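Local coordinates for protein pilin (Streptococcus pyogenes serotype M1, PDB 3GLD) that forms the backbone of the bacterial pilus by head-to-tail stacking and covalent joining of its subunits, supporting adhesion to host cells, aggregation and biofilm formation, at residues Thr40-Pro45 against Lys101-Lys106; Thr118-Gln123 against Val149-Lys154; Pro64-Thr69 against Ala83-Ser88; Lys23-Val28 against Asn155-Thr160. The protein carries 2 engineered substitutions. All coordinates share one frame; numbering follows the deposited sequence.

Interaction 1: residues Thr40-Pro45 against Lys101-Lys106. Engineered in segment 101-106: Ala104 (natural residue Glu).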
loop_
_atom_site.group_PDB
_atom_site.type_symbol
_atom_site.label_atom_id
_atom_site.label_comp_id
_atom_site.label_asym_id
_atom_site.label_seq_id
_atom_site.Cartn_x
_atom_site.Cartn_y
_atom_site.Cartn_z
ATOM N N THR A 40 3.443 11.198 5.028
ATOM C CA THR A 40 3.954 12.469 5.495
ATOM C C THR A 40 5.487 12.452 5.489
ATOM O O THR A 40 6.125 11.419 5.759
ATOM C CB THR A 40 3.411 12.821 6.903
ATOM O OG1 THR A 40 2.002 13.039 6.817
ATOM C CG2 THR A 40 4.035 14.127 7.443
ATOM N N PHE A 41 6.063 13.609 5.173
ATOM C CA PHE A 41 7.515 13.754 5.097
ATOM C C PHE A 41 7.901 14.961 5.898
ATOM O O PHE A 41 7.186 15.960 5.911
ATOM C CB PHE A 41 7.981 13.866 3.637
ATOM C CG PHE A 41 7.342 12.839 2.732
ATOM C CD1 PHE A 41 7.843 11.549 2.661
ATOM C CD2 PHE A 41 6.214 13.164 1.979
ATOM C CE1 PHE A 41 7.234 10.599 1.852
ATOM C CE2 PHE A 41 5.604 12.221 1.166
ATOM C CZ PHE A 41 6.120 10.935 1.106
ATOM N N LYS A 42 9.032 14.842 6.585
ATOM C CA LYS A 42 9.513 15.845 7.502
ATOM C C LYS A 42 10.887 16.330 7.042
ATOM O O LYS A 42 11.722 15.535 6.576
ATOM C CB LYS A 42 9.638 15.222 8.898
ATOM C CG LYS A 42 10.040 16.176 10.031
ATOM C CD LYS A 42 10.163 15.449 11.400
ATOM C CE LYS A 42 11.356 14.497 11.458
ATOM N NZ LYS A 42 11.615 14.054 12.873
ATOM N N ILE A 43 11.103 17.634 7.182
ATOM C CA ILE A 43 12.442 18.236 7.041
ATOM C C ILE A 43 12.809 18.939 8.339
ATOM O O ILE A 43 11.997 19.668 8.903
ATOM C CB ILE A 43 12.518 19.245 5.864
ATOM C CG1 ILE A 43 13.958 19.739 5.663
ATOM C CG2 ILE A 43 11.597 20.419 6.102
ATOM C CD1 ILE A 43 14.283 20.138 4.238
ATOM N N GLU A 44 14.033 18.707 8.811
ATOM C CA GLU A 44 14.542 19.378 10.003
ATOM C C GLU A 44 16.002 19.810 9.808
ATOM O O GLU A 44 16.725 19.209 9.003
ATOM C CB GLU A 44 14.433 18.468 11.225
ATOM C CG GLU A 44 14.985 17.075 11.007
ATOM C CD GLU A 44 14.963 16.225 12.265
ATOM O OE1 GLU A 44 14.295 16.606 13.253
ATOM O OE2 GLU A 44 15.626 15.168 12.269
ATOM N N PRO A 45 16.434 20.841 10.548
ATOM C CA PRO A 45 17.855 21.205 10.483
ATOM C C PRO A 45 18.745 20.020 10.860
ATOM O O PRO A 45 18.453 19.309 11.823
ATOM C CB PRO A 45 17.976 22.328 11.526
ATOM C CG PRO A 45 16.600 22.937 11.583
ATOM C CD PRO A 45 15.662 21.766 11.400
ATOM N N LYS A 101 17.881 17.447 7.171
ATOM C CA LYS A 101 17.622 16.024 6.964
ATOM C C LYS A 101 16.151 15.863 6.623
ATOM O O LYS A 101 15.301 16.490 7.259
ATOM C CB LYS A 101 17.953 15.217 8.218
ATOM C CG LYS A 101 19.406 15.258 8.618
ATOM C CD LYS A 101 19.845 13.927 9.235
ATOM C CE LYS A 101 21.328 13.983 9.612
ATOM N NZ LYS A 101 21.661 13.121 10.780
ATOM N N VAL A 102 15.872 15.042 5.613
ATOM C CA VAL A 102 14.514 14.769 5.166
ATOM C C VAL A 102 14.200 13.288 5.398
ATOM O O VAL A 102 14.955 12.422 4.942
ATOM C CB VAL A 102 14.342 15.087 3.681
ATOM C CG1 VAL A 102 12.945 14.650 3.182
ATOM C CG2 VAL A 102 14.554 16.582 3.435
ATOM N N THR A 103 13.102 13.021 6.108
ATOM C CA THR A 103 12.674 11.653 6.439
ATOM C C THR A 103 11.175 11.457 6.147
ATOM O O THR A 103 10.423 12.430 6.003
ATOM C CB THR A 103 12.956 11.286 7.913
ATOM O OG1 THR A 103 12.386 12.277 8.779
ATOM C CG2 THR A 103 14.472 11.168 8.182
ATOM N N ALA A 104 10.767 10.197 6.026
ATOM C CA ALA A 104 9.352 9.855 5.872
ATOM C C ALA A 104 8.828 9.489 7.238
ATOM O O ALA A 104 9.411 8.632 7.913
ATOM C CB ALA A 104 9.184 8.693 4.906
ATOM N N GLU A 105 7.763 10.164 7.663
ATOM C CA GLU A 105 7.085 9.836 8.917
ATOM C C GLU A 105 6.426 8.454 8.878
ATOM O O GLU A 105 5.939 8.022 7.824
ATOM C CB GLU A 105 6.018 10.876 9.239
ATOM C CG GLU A 105 6.564 12.201 9.705
ATOM C CD GLU A 105 7.020 12.184 11.155
ATOM O OE1 GLU A 105 6.213 11.811 12.044
ATOM O OE2 GLU A 105 8.189 12.568 11.403
ATOM N N LYS A 106 6.412 7.766 10.020
ATOM C CA LYS A 106 5.717 6.464 10.136
ATOM C C LYS A 106 4.978 6.298 11.475
ATOM O O LYS A 106 5.365 5.487 12.313
ATOM C CB LYS A 106 6.674 5.284 9.858
ATOM C CG LYS A 106 7.954 5.252 10.698
ATOM C CD LYS A 106 8.401 3.813 11.007
ATOM C CE LYS A 106 9.338 3.256 9.937
ATOM N NZ LYS A 106 9.659 1.803 10.162
HETATM O O HOH W 1 13.713 14.643 8.742
#
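Strands 37-45 and 96-104 run antiparallel as neighbours in one sheet of the N-terminal immunoglobulin-like β-sandwich, and their side chains are shared between an inner and an outer face. On the inner face, Ile43 and Val102 pack aslant each other. With CG1 anti to the backbone N (chi1 -174°), Ile43 lays its CD1 3.7 Å from Val102 CG2. Phe41 turns CG anti to its own carbonyl carbon, which brings its CD1 3.9 Å from CB of Ala104. That alanine is engineered, replacing the natural glutamate that autocatalyses the isopeptide cross-link. Across the sandwich, the Phe153 ring meets Phe41 with the planes at about 20°.

On the face of Lys42 and Thr103, these two side chains run alongside each other. The lysine runs straight to CD, then bends at chi3 (69°), so that its CE sits 3.6 Å from Thr103 OG1. It also passes at a slant over Glu105, whose OE2 lies 3.5 Å from Lys42 CD. The ammonium has a long salt bridge with its strand-mate, Lys42 NZ to Glu44 OE1 at 3.7 Å. Between the strands, the backbones of Lys42 and Thr103 exchange two nearly straight hydrogen bonds, whereas Glu105 N meets Thr40 O from above the carbonyl plane. One water donates to the carbonyls of Lys42 and Lys101 and hydrogen-bonds Thr103 OG1 at 2.7 Å.

Interaction 2: residues Thr118-Gln123 against Val149-Lys154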
loop_
_atom_site.group_PDB
_atom_site.type_symbol
_atom_site.label_atom_id
_atom_site.label_comp_id
_atom_site.label_asym_id
_atom_site.label_seq_id
_atom_site.Cartn_x
_atom_site.Cartn_y
_atom_site.Cartn_z
ATOM N N THR A 118 14.666 5.415 4.468
ATOM C CA THR A 118 15.686 6.320 3.911
ATOM C C THR A 118 15.715 7.691 4.599
ATOM O O THR A 118 14.681 8.273 4.934
ATOM C CB THR A 118 15.546 6.465 2.372
ATOM O OG1 THR A 118 15.532 5.162 1.769
ATOM C CG2 THR A 118 16.701 7.265 1.776
ATOM N N SER A 119 16.925 8.184 4.829
ATOM C CA SER A 119 17.122 9.520 5.352
ATOM C C SER A 119 17.961 10.254 4.333
ATOM O O SER A 119 18.990 9.739 3.880
ATOM C CB SER A 119 17.834 9.470 6.704
ATOM O OG SER A 119 17.824 10.743 7.344
ATOM N N TYR A 120 17.509 11.444 3.949
ATOM C CA TYR A 120 18.260 12.265 3.026
ATOM C C TYR A 120 18.934 13.437 3.732
ATOM O O TYR A 120 18.360 14.070 4.620
ATOM C CB TYR A 120 17.353 12.800 1.928
ATOM C CG TYR A 120 16.887 11.771 0.924
ATOM C CD1 TYR A 120 15.668 11.105 1.086
ATOM C CD2 TYR A 120 17.639 11.509 -0.218
ATOM C CE1 TYR A 120 15.227 10.177 0.132
ATOM C CE2 TYR A 120 17.221 10.589 -1.159
ATOM C CZ TYR A 120 16.022 9.925 -0.984
ATOM O OH TYR A 120 15.639 9.031 -1.945
ATOM N N THR A 121 20.171 13.719 3.342
ATOM C CA THR A 121 20.798 14.956 3.763
ATOM C C THR A 121 20.540 15.948 2.645
ATOM O O THR A 121 20.721 15.627 1.460
ATOM C CB THR A 121 22.291 14.779 4.061
ATOM O OG1 THR A 121 22.435 13.800 5.100
ATOM C CG2 THR A 121 22.911 16.099 4.544
ATOM N N VAL A 122 20.069 17.129 3.030
ATOM C CA VAL A 122 19.717 18.169 2.078
ATOM C C VAL A 122 20.576 19.412 2.340
ATOM O O VAL A 122 20.687 19.887 3.479
ATOM C CB VAL A 122 18.196 18.491 2.131
ATOM C CG1 VAL A 122 17.872 19.854 1.503
ATOM C CG2 VAL A 122 17.378 17.391 1.413
ATOM N N GLN A 123 21.219 19.880 1.276
ATOM C CA GLN A 123 22.054 21.088 1.275
ATOM C C GLN A 123 21.275 22.161 0.523
ATOM O O GLN A 123 20.948 21.970 -0.646
ATOM C CB GLN A 123 23.355 20.817 0.527
ATOM C CG GLN A 123 24.342 19.896 1.227
ATOM C CD GLN A 123 25.604 19.597 0.393
ATOM O OE1 GLN A 123 25.720 19.993 -0.762
ATOM N NE2 GLN A 123 26.537 18.872 0.987
ATOM N N VAL A 149 20.945 12.778 -5.694
ATOM C CA VAL A 149 19.736 12.190 -6.271
ATOM C C VAL A 149 18.499 12.982 -5.866
ATOM O O VAL A 149 18.543 13.718 -4.878
ATOM C CB VAL A 149 19.541 10.696 -5.843
ATOM C CG1 VAL A 149 20.493 9.771 -6.602
ATOM C CG2 VAL A 149 19.670 10.508 -4.322
ATOM N N PRO A 150 17.392 12.841 -6.635
ATOM C CA PRO A 150 16.107 13.404 -6.230
ATOM C C PRO A 150 15.646 12.820 -4.908
ATOM O O PRO A 150 16.011 11.693 -4.565
ATOM C CB PRO A 150 15.157 12.946 -7.343
ATOM C CG PRO A 150 16.036 12.842 -8.532
ATOM C CD PRO A 150 17.318 12.262 -7.990
ATOM N N ILE A 151 14.867 13.593 -4.166
ATOM C CA ILE A 151 14.275 13.108 -2.932
ATOM C C ILE A 151 13.088 12.226 -3.341
ATOM O O ILE A 151 12.059 12.708 -3.833
ATOM C CB ILE A 151 13.832 14.270 -1.996
ATOM C CG1 ILE A 151 14.945 15.326 -1.825
ATOM C CG2 ILE A 151 13.359 13.734 -0.644
ATOM C CD1 ILE A 151 16.327 14.774 -1.440
ATOM N N GLN A 152 13.274 10.927 -3.169
ATOM C CA GLN A 152 12.283 9.926 -3.535
ATOM C C GLN A 152 12.137 8.953 -2.378
ATOM O O GLN A 152 13.129 8.577 -1.737
ATOM C CB GLN A 152 12.708 9.192 -4.810
ATOM C CG GLN A 152 12.232 9.871 -6.091
ATOM C CD GLN A 152 13.078 9.559 -7.317
ATOM O OE1 GLN A 152 13.861 8.602 -7.335
ATOM N NE2 GLN A 152 12.931 10.387 -8.356
ATOM N N PHE A 153 10.889 8.583 -2.102
ATOM C CA PHE A 153 10.567 7.572 -1.104
ATOM C C PHE A 153 9.684 6.474 -1.733
ATOM O O PHE A 153 8.765 6.769 -2.506
ATOM C CB PHE A 153 9.858 8.217 0.084
ATOM C CG PHE A 153 10.762 9.052 0.957
ATOM C CD1 PHE A 153 11.577 8.458 1.916
ATOM C CD2 PHE A 153 10.776 10.443 0.837
ATOM C CE1 PHE A 153 12.415 9.229 2.741
ATOM C CE2 PHE A 153 11.593 11.219 1.657
ATOM C CZ PHE A 153 12.416 10.608 2.611
ATOM N N LYS A 154 9.961 5.213 -1.403
ATOM C CA LYS A 154 9.224 4.089 -1.993
ATOM C C LYS A 154 8.760 3.150 -0.886
ATOM O O LYS A 154 9.540 2.344 -0.398
ATOM C CB LYS A 154 10.096 3.338 -3.012
ATOM C CG LYS A 154 9.339 2.256 -3.820
ATOM C CD LYS A 154 10.071 1.800 -5.098
ATOM C CE LYS A 154 11.237 0.866 -4.784
ATOM N NZ LYS A 154 11.714 0.116 -5.994
#
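Strand segments 119-123 and 151-154 run antiparallel, 173° between their directions, with axes approaching to 8.7 Å, so it is side chains that bridge the gap. Tyr120 does most of the work. Its CG is anti to the carbonyl carbon (chi1 -71°), and the ring reaches across to the other strand, where the hydroxyl donates to the backbone carbonyl of Gln152, Tyr120 OH to Gln152 O 2.6 Å. The donor sits in the carbonyl plane on a lone pair, which ties down the tip of the ring.

The ring edge of Tyr120 points at the face of Phe153 in a T-shaped stack, planes at 86° and CD1 of Tyr120 3.6 Å from CZ of Phe153. This is core packing between the two sheets of the β-sandwich: strand 119-129 pairs with strand 96-104, while strand 151-169 pairs with strand 18-27. The side chains of Ile151 and Tyr120 pass each other antiparallel, Ile151 CD1 making an off-centre CH-pi contact 4.2 Å from the tyrosine ring centroid. The opposite face of the tyrosine takes CG2 of Thr118, whose hydroxyl turns to Asp116. At the in-plane edge of the Phe153 ring, CE1 comes 3.3 Å from the carbonyl O of Thr118.

Interaction 3: residues Pro64-Thr69 against Ala83-Ser88; sequences PMTKVT and AEFDFS
Thr66 has OG1 anti to its backbone N (chi1 -164°), which wedges CG2 between N and the carbonyl carbon and gives the side chain two working ends. Phe85 has CG anti to its own carbonyl carbon (chi1 -68°), and this brings its ring up against the threonine methyl. The Thr66 hydroxyl donates to the backbone carbonyl of Glu84, Thr66 OG1 to Glu84 O 3.1 Å, coming in 44° above the carbonyl plane and so off the lone pairs. The methyl sits over one face of the Phe85 ring, a CH-pi contact with CG2 3.9 Å from the centroid. The same ring is approached by the backbone of the other strand, Pro64 O lying 3.3 Å from Phe85 CE1. Alongside, CB of Ala83 packs 3.9 Å from CG1 of Val68 and 3.4 Å from the carbonyl O of Lys67.

The strands run antiparallel but belong to different sheets of the β-sandwich: Thr66 and Phe41 share backbone bonds on one side, Phe85 and Leu19 on the other. Thr66 thus supplies both the hydrogen bond and the CH-pi contact, with Pro64 O as a further neighbour at the ring, so the sheets are joined here through side chains rather than by backbone pairing.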
loop_
_atom_site.group_PDB
_atom_site.type_symbol
_atom_site.label_atom_id
_atom_site.label_comp_id
_atom_site.label_asym_id
_atom_site.label_seq_id
_atom_site.Cartn_x
_atom_site.Cartn_y
_atom_site.Cartn_z
ATOM N N PRO A 64 7.473 22.332 8.428
ATOM C CA PRO A 64 8.460 21.263 8.284
ATOM C C PRO A 64 7.913 19.948 7.703
ATOM O O PRO A 64 8.687 19.047 7.359
ATOM C CB PRO A 64 8.920 21.011 9.722
ATOM C CG PRO A 64 8.306 22.071 10.555
ATOM C CD PRO A 64 7.114 22.557 9.833
ATOM N N MET A 65 6.597 19.822 7.612
ATOM C CA MET A 65 6.011 18.603 7.100
ATOM C C MET A 65 5.244 18.862 5.826
ATOM O O MET A 65 4.652 19.917 5.649
ATOM C CB MET A 65 5.113 17.945 8.155
ATOM C CG MET A 65 5.828 17.726 9.485
ATOM S SD MET A 65 5.639 16.045 10.093
ATOM C CE MET A 65 6.544 16.107 11.656
ATOM N N THR A 66 5.296 17.896 4.924
ATOM C CA THR A 66 4.498 17.924 3.720
ATOM C C THR A 66 3.947 16.514 3.489
ATOM O O THR A 66 4.471 15.519 4.034
ATOM C CB THR A 66 5.316 18.425 2.501
ATOM O OG1 THR A 66 4.422 18.790 1.441
ATOM C CG2 THR A 66 6.322 17.370 2.009
ATOM N N LYS A 67 2.883 16.416 2.701
ATOM C CA LYS A 67 2.271 15.108 2.497
ATOM C C LYS A 67 1.830 14.841 1.082
ATOM O O LYS A 67 1.698 15.773 0.271
ATOM C CB LYS A 67 1.131 14.870 3.480
ATOM C CG LYS A 67 0.052 15.873 3.462
ATOM C CD LYS A 67 -1.039 15.448 4.408
ATOM C CE LYS A 67 -2.391 15.758 3.796
ATOM N NZ LYS A 67 -3.416 15.736 4.856
ATOM N N VAL A 68 1.679 13.550 0.785
ATOM C CA VAL A 68 1.003 13.078 -0.412
ATOM C C VAL A 68 -0.232 12.305 0.067
ATOM O O VAL A 68 -0.329 11.947 1.253
ATOM C CB VAL A 68 1.905 12.166 -1.262
ATOM C CG1 VAL A 68 3.093 12.950 -1.841
ATOM C CG2 VAL A 68 2.387 10.950 -0.441
ATOM N N THR A 69 -1.173 12.076 -0.839
ATOM C CA THR A 69 -2.437 11.425 -0.516
ATOM C C THR A 69 -2.744 10.391 -1.584
ATOM O O THR A 69 -2.609 10.664 -2.783
ATOM C CB THR A 69 -3.604 12.435 -0.423
ATOM O OG1 THR A 69 -3.464 13.212 0.765
ATOM C CG2 THR A 69 -4.958 11.722 -0.350
ATOM N N ALA A 83 5.164 16.068 -3.589
ATOM C CA ALA A 83 4.870 17.122 -2.624
ATOM C C ALA A 83 6.072 18.066 -2.588
ATOM O O ALA A 83 7.120 17.739 -3.132
ATOM C CB ALA A 83 4.632 16.511 -1.245
ATOM N N GLU A 84 5.924 19.226 -1.958
ATOM C CA GLU A 84 7.022 20.197 -1.901
ATOM C C GLU A 84 7.319 20.699 -0.498
ATOM O O GLU A 84 6.408 20.881 0.294
ATOM C CB GLU A 84 6.714 21.398 -2.805
ATOM C CG GLU A 84 7.396 21.314 -4.145
ATOM C CD GLU A 84 6.927 22.391 -5.113
ATOM O OE1 GLU A 84 5.888 23.046 -4.840
ATOM O OE2 GLU A 84 7.607 22.578 -6.146
ATOM N N PHE A 85 8.596 20.900 -0.197
ATOM C CA PHE A 85 8.966 21.730 0.942
ATOM C C PHE A 85 9.173 23.151 0.431
ATOM O O PHE A 85 9.750 23.348 -0.642
ATOM C CB PHE A 85 10.244 21.227 1.605
ATOM C CG PHE A 85 10.072 19.902 2.295
ATOM C CD1 PHE A 85 9.277 19.799 3.434
ATOM C CD2 PHE A 85 10.691 18.770 1.798
ATOM C CE1 PHE A 85 9.107 18.580 4.077
ATOM C CE2 PHE A 85 10.533 17.544 2.432
ATOM C CZ PHE A 85 9.735 17.453 3.575
ATOM N N ASP A 86 8.699 24.116 1.206
ATOM C CA ASP A 86 8.730 25.515 0.822
ATOM C C ASP A 86 9.717 26.308 1.698
ATOM O O ASP A 86 9.456 26.527 2.888
ATOM C CB ASP A 86 7.309 26.086 0.889
ATOM C CG ASP A 86 7.229 27.543 0.474
ATOM O OD1 ASP A 86 8.221 28.105 -0.052
ATOM O OD2 ASP A 86 6.146 28.125 0.668
ATOM N N PHE A 87 10.838 26.709 1.088
ATOM C CA PHE A 87 11.875 27.540 1.723
ATOM C C PHE A 87 11.733 29.053 1.403
ATOM O O PHE A 87 12.522 29.864 1.878
ATOM C CB PHE A 87 13.287 27.099 1.285
ATOM C CG PHE A 87 13.624 25.647 1.572
ATOM C CD1 PHE A 87 14.463 25.319 2.624
ATOM C CD2 PHE A 87 13.119 24.611 0.766
ATOM C CE1 PHE A 87 14.799 23.986 2.893
ATOM C CE2 PHE A 87 13.441 23.262 1.028
ATOM C CZ PHE A 87 14.294 22.961 2.097
ATOM N N SER A 88 10.748 29.428 0.590
ATOM C CA SER A 88 10.625 30.823 0.110
ATOM C C SER A 88 10.525 31.854 1.232
ATOM O O SER A 88 10.928 33.006 1.054
ATOM C CB SER A 88 9.447 30.976 -0.865
ATOM O OG SER A 88 8.208 30.657 -0.238
#

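Interaction 4: residues Lys23-Val28 against Asn155-Thr160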
loop_
_atom_site.group_PDB
_atom_site.type_symbol
_atom_site.label_atom_id
_atom_site.label_comp_id
_atom_site.label_asym_id
_atom_site.label_seq_id
_atom_site.Cartn_x
_atom_site.Cartn_y
_atom_site.Cartn_z
ATOM N N LYS A 23 6.990 10.440 -4.153
ATOM C CA LYS A 23 6.581 9.240 -3.424
ATOM C C LYS A 23 6.064 8.204 -4.409
ATOM O O LYS A 23 5.233 8.509 -5.266
ATOM C CB LYS A 23 5.526 9.595 -2.361
ATOM C CG LYS A 23 4.953 8.413 -1.564
ATOM C CD LYS A 23 6.046 7.562 -0.911
ATOM C CE LYS A 23 5.480 6.580 0.066
ATOM N NZ LYS A 23 4.517 5.617 -0.561
ATOM N N ASN A 24 6.591 6.992 -4.300
ATOM C CA ASN A 24 6.126 5.866 -5.079
ATOM C C ASN A 24 5.597 4.781 -4.136
ATOM O O ASN A 24 6.056 4.652 -3.002
ATOM C CB ASN A 24 7.258 5.304 -5.949
ATOM C CG ASN A 24 7.564 6.173 -7.176
ATOM O OD1 ASN A 24 8.702 6.607 -7.375
ATOM N ND2 ASN A 24 6.559 6.403 -8.011
ATOM N N LEU A 25 4.609 4.021 -4.593
ATOM C CA LEU A 25 4.124 2.889 -3.814
ATOM C C LEU A 25 4.322 1.620 -4.632
ATOM O O LEU A 25 3.649 1.399 -5.636
ATOM C CB LEU A 25 2.665 3.096 -3.415
ATOM C CG LEU A 25 1.972 2.121 -2.465
ATOM C CD1 LEU A 25 2.528 2.218 -1.053
ATOM C CD2 LEU A 25 0.470 2.418 -2.464
ATOM N N ASP A 26 5.267 0.805 -4.199
ATOM C CA ASP A 26 5.539 -0.472 -4.834
ATOM C C ASP A 26 4.473 -1.473 -4.377
ATOM O O ASP A 26 4.162 -1.527 -3.195
ATOM C CB ASP A 26 6.928 -0.969 -4.420
ATOM C CG ASP A 26 7.776 -1.364 -5.605
ATOM O OD1 ASP A 26 7.973 -0.527 -6.515
ATOM O OD2 ASP A 26 8.252 -2.520 -5.632
ATOM N N LEU A 27 3.922 -2.246 -5.311
ATOM C CA LEU A 27 2.891 -3.241 -4.998
ATOM C C LEU A 27 3.416 -4.675 -5.095
ATOM O O LEU A 27 3.906 -5.100 -6.150
ATOM C CB LEU A 27 1.675 -3.057 -5.919
ATOM C CG LEU A 27 1.196 -1.627 -6.238
ATOM C CD1 LEU A 27 0.138 -1.646 -7.334
ATOM C CD2 LEU A 27 0.650 -0.935 -4.987
ATOM N N VAL A 28 3.312 -5.425 -4.000
ATOM C CA VAL A 28 3.647 -6.862 -4.032
ATOM C C VAL A 28 2.771 -7.611 -5.049
ATOM O O VAL A 28 3.264 -8.444 -5.830
ATOM C CB VAL A 28 3.548 -7.498 -2.632
ATOM C CG1 VAL A 28 3.838 -9.016 -2.690
ATOM C CG2 VAL A 28 4.538 -6.817 -1.690
ATOM N N ASN A 155 7.511 3.306 -0.450
ATOM C CA ASN A 155 6.903 2.340 0.454
ATOM C C ASN A 155 6.402 1.123 -0.327
ATOM O O ASN A 155 6.176 1.210 -1.546
ATOM C CB ASN A 155 5.758 2.970 1.242
ATOM C CG ASN A 155 6.230 4.016 2.235
ATOM O OD1 ASN A 155 7.429 4.122 2.563
ATOM N ND2 ASN A 155 5.282 4.804 2.727
ATOM N N SER A 156 6.250 -0.010 0.361
ATOM C CA SER A 156 5.730 -1.241 -0.278
ATOM C C SER A 156 4.367 -1.608 0.293
ATOM O O SER A 156 4.185 -1.674 1.508
ATOM C CB SER A 156 6.700 -2.426 -0.141
ATOM O OG SER A 156 6.271 -3.510 -0.974
ATOM N N LEU A 157 3.397 -1.790 -0.593
ATOM C CA LEU A 157 2.066 -2.221 -0.182
ATOM C C LEU A 157 1.952 -3.728 -0.396
ATOM O O LEU A 157 2.016 -4.225 -1.527
ATOM C CB LEU A 157 0.988 -1.493 -0.986
ATOM C CG LEU A 157 -0.451 -1.926 -0.715
ATOM C CD1 LEU A 157 -0.919 -1.537 0.685
ATOM C CD2 LEU A 157 -1.360 -1.321 -1.801
ATOM N N ASP A 158 1.802 -4.448 0.703
ATOM C CA ASP A 158 1.564 -5.899 0.640
ATOM C C ASP A 158 0.041 -6.148 0.679
ATOM O O ASP A 158 -0.735 -5.282 1.082
ATOM C CB ASP A 158 2.305 -6.624 1.782
ATOM C CG ASP A 158 2.442 -8.150 1.547
ATOM O OD1 ASP A 158 1.988 -8.678 0.503
ATOM O OD2 ASP A 158 3.019 -8.818 2.418
ATOM N N SER A 159 -0.381 -7.318 0.223
ATOM C CA SER A 159 -1.785 -7.714 0.330
ATOM C C SER A 159 -1.784 -9.221 0.472
ATOM O O SER A 159 -0.730 -9.822 0.533
ATOM C CB SER A 159 -2.593 -7.225 -0.865
ATOM O OG SER A 159 -2.005 -7.647 -2.068
ATOM N N THR A 160 -2.946 -9.840 0.583
ATOM C CA THR A 160 -2.965 -11.259 0.908
ATOM C C THR A 160 -3.979 -12.040 0.056
ATOM O O THR A 160 -4.533 -11.503 -0.906
ATOM C CB THR A 160 -3.179 -11.461 2.429
ATOM O OG1 THR A 160 -2.962 -12.833 2.779
ATOM C CG2 THR A 160 -4.582 -10.991 2.874
#
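Leu157 N donates to Asp26 O at 2.7 Å, almost along the C=O axis, and Asp26 N in turn donates to Asn155 O at 2.8 Å. Val28 N continues the parallel pairing with a nearly straight bond to Leu157 O at 3.0 Å, while the bond from Asn155 N to Asn24 O is weak. Strand 18-27 is thereby stitched to strand 151-169, the first strand of the N-terminal immunoglobulin-like domain to the last, the two that the isopeptide bond of the natural domain joins, as in CnaB-like domains.

Lys23 and Asn155 are the two residues of that cross-link. The lysine has CG anti to the backbone N and bends at chi2 and chi4, folding its tip back so that Lys23 NZ donates to Asn24 O from well above the carbonyl plane, 3.0 Å away. Its chain crosses the asparagine side chain at about a right angle, with Lys23 NZ 3.6 Å from Asn155 CG and 3.5 Å from Asn155 ND2. Asp116 N holds Asn155 OD1, and the Phe39 ring meets Lys23 in a cation-pi contact.

Outward from this pair, Leu27 CD2 packs 3.8 Å from Leu157 CD2, the two side chains running alongside each other. Leu25 CD1 rests against Leu157 CB, and Val28 leans on the carboxylate of Asp158.

Lys23 NZ and Asn155 CG are thus packed together without a bond, and ND2 is still in place: the cross-link is absent. Its absence is consistent with the engineered Ala104, which replaces the natural glutamate that autocatalyses the reaction.

From the N terminus, segment 23-28 opens the widest loop, which interaction 4 closes only at 155-160; the other three contacts all fall within it. Segment 40-45 opens next and meets 101-106 in interaction 1, and interaction 3 opens and closes inside that span. Interaction 2 follows in series, and none cross. Interaction 1 builds one sheet, interaction 4 the other, and interactions 2 and 3 span the sandwich between them. They touch through neighbouring strands: Phe41 N bonds Thr66 O, Val102 N bonds Tyr120 O, and Phe153 O meets Asn24 N. Interactions 2 and 4 also share strand 151-169, which passes from one into the other and on toward the C-terminal domain.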